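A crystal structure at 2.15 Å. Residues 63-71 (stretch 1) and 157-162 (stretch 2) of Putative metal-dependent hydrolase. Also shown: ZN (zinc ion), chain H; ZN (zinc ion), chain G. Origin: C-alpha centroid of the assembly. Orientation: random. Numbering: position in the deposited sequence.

Stretch 1, residues 63-71: LSHYHHDHI
Stretch 2 (157-162) VYTADS

Two zinc ions, rather than any hydrogen bond, join these two stretches, and a single carboxylate oxygen, OD2 of Asp161, binds both of them. Asp161 OD2 lies 2.4 Å from ZN of chain H and 2.2 Å from ZN of chain G, so one atom of stretch 2 bridges two sites, each of which takes two ligands from stretch 1. His65 NE2 binds ZN of chain H at 2.3 Å and His67 ND1 binds the same ion at 2.1 Å; His70 NE2 binds ZN of chain G at 2.2 Å and Asp69 OD2 binds that ion at 2.5 Å. Each ion takes one further ligand from elsewhere in the structure, an arrangement in keeping with a metal-dependent hydrolase.

Stretch 1 begins in extended form at Leu63 (phi/psi -116/123), turns at Ser64 (-70/-37) and is almost fully extended at His65 (-168/174). Around His68 to Ile71 it forms a weakly bonded helix: His70 N donates to His67 O at 2.9 Å and Ile71 N to His68 O at 3.2 Å. This compact turn brings Asp69 (chi1 p, 62°) and His70 (chi1 m, -62°) to the same ion. Asp69 sets out sideways, but its carboxylate end comes nearer stretch 2. His65 is p (70°), and His67 lies between wells at -92°.

Stretch 2 enters as a strand at Val157 and Tyr158; Thr159 has phi/psi -73/-12. Ala160 has positive phi (49/-144), and Asp161 returns to an extended conformation (-101/134). Its CA-to-CB bond points toward stretch 1; chi1 is m (-71°) and chi2 14°. Asp suits this place because its short, negatively charged side chain can share an oxygen between cations, while imidazole nitrogens supply neutral lone pairs. His65 NE2 and Asp161 OD2 are 3.4 Å apart as ligands of one metal, not as a hydrogen-bonded pair; OD2 lies at the edge of the His65 ring, near its plane.

Beside the metals, the closest approach of the two backbones is at Ser64 and Ala160, whose CA atoms are 6.1 Å apart. Ser64 CB packs 3.4 Å from Ala160 CB, a close fit between small side chains. Ser64, in rotamer p, also accepts a hydrogen bond at OG from His65 ND1 (2.9 Å, 163°), which steadies the ring while NE2 faces zinc. Tyr158 (chi1 t, 174°) suits its place by length: its ring carries OH to 3.7 Å from His70 CE1, at the edge of that ring, where the hydroxyl hydrogen-bonds elsewhere in the structure, and Tyr158 CE2 passes 4.3 Å from Ser64 CB.

The direct interface is small, 221 Å² over both sides, and Asp161 has the largest area covered. Most residues of the contact are buried, His67 being partly exposed, and coordination supplies the firm links.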

# COMPACT_ATOMS: atom_id res chain seq x y z
N LEU A 63 5.30 -10.70 10.32
CA LEU A 63 6.08 -9.57 9.88
C LEU A 63 7.55 -9.69 10.32
O LEU A 63 7.84 -9.86 11.49
CB LEU A 63 5.51 -8.31 10.51
CG LEU A 63 4.05 -8.04 10.15
CD1 LEU A 63 3.61 -6.74 10.86
CD2 LEU A 63 3.84 -7.94 8.59
N SER A 64 8.48 -9.65 9.35
CA SER A 64 9.90 -9.80 9.66
C SER A 64 10.42 -8.55 10.40
O SER A 64 11.28 -8.66 11.28
CB SER A 64 10.72 -9.96 8.39
OG SER A 64 10.48 -8.86 7.50
N HIS A 65 9.92 -7.38 10.01
CA HIS A 65 10.33 -6.12 10.59
C HIS A 65 9.40 -5.00 10.16
O HIS A 65 8.50 -5.22 9.34
CB HIS A 65 11.79 -5.80 10.27
CG HIS A 65 12.09 -5.45 8.83
ND1 HIS A 65 11.91 -6.34 7.78
CD2 HIS A 65 12.69 -4.35 8.30
CE1 HIS A 65 12.36 -5.77 6.67
NE2 HIS A 65 12.83 -4.57 6.95
N TYR A 66 9.60 -3.81 10.72
CA TYR A 66 8.62 -2.75 10.56
C TYR A 66 8.99 -1.62 9.61
O TYR A 66 8.40 -0.54 9.65
CB TYR A 66 8.28 -2.19 11.94
CG TYR A 66 7.70 -3.23 12.92
CD1 TYR A 66 6.41 -3.69 12.76
CD2 TYR A 66 8.42 -3.71 13.98
CE1 TYR A 66 5.85 -4.59 13.62
CE2 TYR A 66 7.85 -4.65 14.89
CZ TYR A 66 6.57 -5.09 14.67
OH TYR A 66 5.92 -5.97 15.50
N HIS A 67 9.90 -1.88 8.68
CA HIS A 67 10.16 -0.95 7.58
C HIS A 67 8.90 -0.87 6.70
O HIS A 67 8.21 -1.88 6.51
CB HIS A 67 11.36 -1.44 6.74
CG HIS A 67 12.69 -0.92 7.16
ND1 HIS A 67 13.88 -1.50 6.76
CD2 HIS A 67 13.03 0.18 7.89
CE1 HIS A 67 14.90 -0.80 7.25
NE2 HIS A 67 14.41 0.22 7.94
N HIS A 68 8.61 0.32 6.15
CA HIS A 68 7.40 0.59 5.36
C HIS A 68 7.13 -0.41 4.26
O HIS A 68 5.99 -0.86 4.04
CB HIS A 68 7.50 1.95 4.68
CG HIS A 68 7.59 3.09 5.62
ND1 HIS A 68 6.66 3.32 6.62
CD2 HIS A 68 8.54 4.06 5.74
CE1 HIS A 68 7.02 4.41 7.28
NE2 HIS A 68 8.15 4.87 6.77
N ASP A 69 8.18 -0.79 3.55
CA ASP A 69 8.02 -1.76 2.46
C ASP A 69 7.67 -3.20 2.89
O ASP A 69 7.41 -4.05 2.03
CB ASP A 69 9.23 -1.72 1.52
CG ASP A 69 10.52 -2.10 2.21
OD1 ASP A 69 10.76 -1.58 3.30
OD2 ASP A 69 11.30 -2.89 1.64
N HIS A 70 7.58 -3.45 4.19
CA HIS A 70 7.11 -4.73 4.72
C HIS A 70 5.79 -4.67 5.51
O HIS A 70 5.25 -5.71 5.87
CB HIS A 70 8.21 -5.35 5.59
CG HIS A 70 9.46 -5.63 4.82
ND1 HIS A 70 9.85 -6.91 4.47
CD2 HIS A 70 10.33 -4.78 4.23
CE1 HIS A 70 10.94 -6.82 3.72
NE2 HIS A 70 11.26 -5.54 3.58
N ILE A 71 5.29 -3.47 5.80
CA ILE A 71 4.06 -3.30 6.61
C ILE A 71 3.06 -2.27 6.09
O ILE A 71 1.97 -2.11 6.69
CB ILE A 71 4.38 -2.89 8.05
CG1 ILE A 71 4.89 -1.44 8.10
CG2 ILE A 71 5.43 -3.85 8.67
CD1 ILE A 71 5.10 -0.95 9.51
N VAL A 157 13.29 -21.14 3.84
CA VAL A 157 13.97 -20.12 4.62
C VAL A 157 13.81 -18.80 3.88
O VAL A 157 14.03 -18.73 2.67
CB VAL A 157 15.47 -20.45 4.84
CG1 VAL A 157 16.21 -19.27 5.46
CG2 VAL A 157 15.62 -21.69 5.72
N TYR A 158 13.39 -17.78 4.63
CA TYR A 158 13.24 -16.41 4.17
C TYR A 158 14.23 -15.57 4.96
O TYR A 158 14.16 -15.53 6.17
CB TYR A 158 11.82 -15.94 4.48
CG TYR A 158 11.51 -14.51 4.20
CD1 TYR A 158 11.87 -13.91 2.99
CD2 TYR A 158 10.82 -13.73 5.15
CE1 TYR A 158 11.53 -12.56 2.72
CE2 TYR A 158 10.48 -12.39 4.89
CZ TYR A 158 10.83 -11.82 3.68
OH TYR A 158 10.50 -10.51 3.41
N THR A 159 15.17 -14.92 4.28
CA THR A 159 16.17 -14.11 4.95
C THR A 159 15.61 -12.80 5.51
O THR A 159 16.30 -12.11 6.26
CB THR A 159 17.33 -13.69 3.99
OG1 THR A 159 16.80 -12.84 2.96
CG2 THR A 159 18.02 -14.89 3.37
N ALA A 160 14.39 -12.42 5.13
CA ALA A 160 13.97 -11.05 5.33
C ALA A 160 15.09 -10.15 4.79
O ALA A 160 15.74 -10.49 3.78
CB ALA A 160 13.64 -10.78 6.80
N ASP A 161 15.33 -9.02 5.44
CA ASP A 161 16.37 -8.10 5.03
C ASP A 161 17.58 -8.26 5.88
O ASP A 161 17.47 -8.25 7.11
CB ASP A 161 15.91 -6.67 5.23
CG ASP A 161 14.83 -6.25 4.25
OD1 ASP A 161 14.19 -7.08 3.55
OD2 ASP A 161 14.68 -5.04 4.18
N SER A 162 18.75 -8.32 5.26
CA SER A 162 20.00 -8.41 6.03
C SER A 162 21.21 -8.14 5.15
O SER A 162 21.18 -8.41 3.95
CB SER A 162 20.13 -9.82 6.59
OG SER A 162 21.20 -9.93 7.53
ZN ZN H . 14.23 -3.30 5.72
ZN ZN G . 12.93 -4.26 3.00